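Local coordinates for 450aa long hypothetical fmu protein (Pyrococcus horikoshii, PDB 2YXL) that probably methylates cytosine at its C5 position in RNA, using S-adenosylmethionine as methyl donor, at residues H123-V126 and G127-F130. Numbering follows the deposited sequence.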
# COMPACT_ATOMS: atom_id res chain seq x y z
N HIS A 123 18.88 -25.49 -4.26
CA HIS A 123 19.86 -26.52 -4.59
C HIS A 123 21.25 -25.99 -4.22
O HIS A 123 21.47 -24.78 -4.29
CB HIS A 123 19.78 -26.83 -6.09
CG HIS A 123 20.61 -28.01 -6.52
ND1 HIS A 123 21.94 -27.90 -6.88
CD2 HIS A 123 20.29 -29.32 -6.65
CE1 HIS A 123 22.40 -29.09 -7.21
NE2 HIS A 123 21.42 -29.97 -7.08
N PRO A 124 22.17 -26.88 -3.80
CA PRO A 124 23.55 -26.44 -3.51
C PRO A 124 24.21 -25.55 -4.57
O PRO A 124 24.97 -24.65 -4.22
CB PRO A 124 24.30 -27.77 -3.37
CG PRO A 124 23.28 -28.70 -2.83
CD PRO A 124 21.99 -28.31 -3.52
N TYR A 125 23.91 -25.79 -5.85
CA TYR A 125 24.52 -25.01 -6.94
C TYR A 125 24.19 -23.52 -6.90
O TYR A 125 25.01 -22.70 -7.32
CB TYR A 125 24.13 -25.56 -8.32
CG TYR A 125 24.74 -26.90 -8.70
CD1 TYR A 125 25.79 -27.46 -7.98
CD2 TYR A 125 24.27 -27.58 -9.83
CE1 TYR A 125 26.34 -28.69 -8.34
CE2 TYR A 125 24.82 -28.81 -10.21
CZ TYR A 125 25.85 -29.35 -9.46
OH TYR A 125 26.39 -30.56 -9.84
N VAL A 126 23.00 -23.16 -6.42
CA VAL A 126 22.62 -21.74 -6.35
C VAL A 126 23.30 -20.99 -5.20
O VAL A 126 23.68 -19.82 -5.35
CB VAL A 126 21.06 -21.47 -6.47
CG1 VAL A 126 20.28 -22.75 -6.74
CG2 VAL A 126 20.51 -20.69 -5.29
N GLY A 127 23.47 -21.68 -4.07
CA GLY A 127 24.27 -21.15 -2.97
C GLY A 127 25.72 -20.95 -3.37
O GLY A 127 26.34 -19.95 -3.01
N MET A 128 26.25 -21.91 -4.13
CA MET A 128 27.62 -21.84 -4.64
C MET A 128 27.80 -20.66 -5.59
O MET A 128 28.77 -19.91 -5.47
CB MET A 128 28.01 -23.14 -5.37
CG MET A 128 28.36 -24.30 -4.45
SD MET A 128 28.61 -25.83 -5.39
CE MET A 128 28.79 -27.01 -4.06
N TYR A 129 26.85 -20.49 -6.50
CA TYR A 129 26.86 -19.38 -7.45
C TYR A 129 26.85 -18.03 -6.73
O TYR A 129 27.58 -17.11 -7.12
CB TYR A 129 25.68 -19.51 -8.42
CG TYR A 129 25.57 -18.41 -9.46
CD1 TYR A 129 26.38 -18.42 -10.60
CD2 TYR A 129 24.65 -17.38 -9.31
CE1 TYR A 129 26.28 -17.41 -11.56
CE2 TYR A 129 24.54 -16.38 -10.26
CZ TYR A 129 25.35 -16.40 -11.38
OH TYR A 129 25.23 -15.39 -12.31
N PHE A 130 26.03 -17.92 -5.69
CA PHE A 130 26.00 -16.74 -4.83
C PHE A 130 27.36 -16.50 -4.19
O PHE A 130 27.90 -15.40 -4.25
CB PHE A 130 24.93 -16.90 -3.75
CG PHE A 130 24.82 -15.71 -2.82
CD1 PHE A 130 24.20 -14.54 -3.23
CD2 PHE A 130 25.34 -15.78 -1.53
CE1 PHE A 130 24.10 -13.45 -2.38
CE2 PHE A 130 25.24 -14.69 -0.66
CZ PHE A 130 24.62 -13.52 -1.09
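The capped first turn of helix 124-138 is built here, with Pro124 O accepting from Met128 N at 3.0 Å and starting the run of i to i+4 bonds. Tyr125 O takes Tyr129 N and Val126 O takes Phe130 N in the same way. His123 is the N-cap: its ring nitrogen ND1 accepts from Tyr125 N at 3.1 Å, an almost straight bond (170°) that occupies an amide at the helix start. The imidazole also leans over one face of the Tyr125 ring, with His123 CE1 above it near the rim. The Phe130 side chain, with CG anti to the backbone N, packs on Leu86, Ala89 and Leu90 of helix 84-99 and Ile118 of helix 104-121, which fastens the start of helix 124-138 to those two helices, far from the sinefungin pocket. On the exposed side, Met128 makes a Met-aromatic contact with Tyr125. Met128 CG stands beside the backbone N of Met128 (chi1 -78°) and the chain runs extended from there, bringing the sulfur to the edge of the phenol rather than over it, with Met128 SD 4.2 Å from Tyr125 CD1.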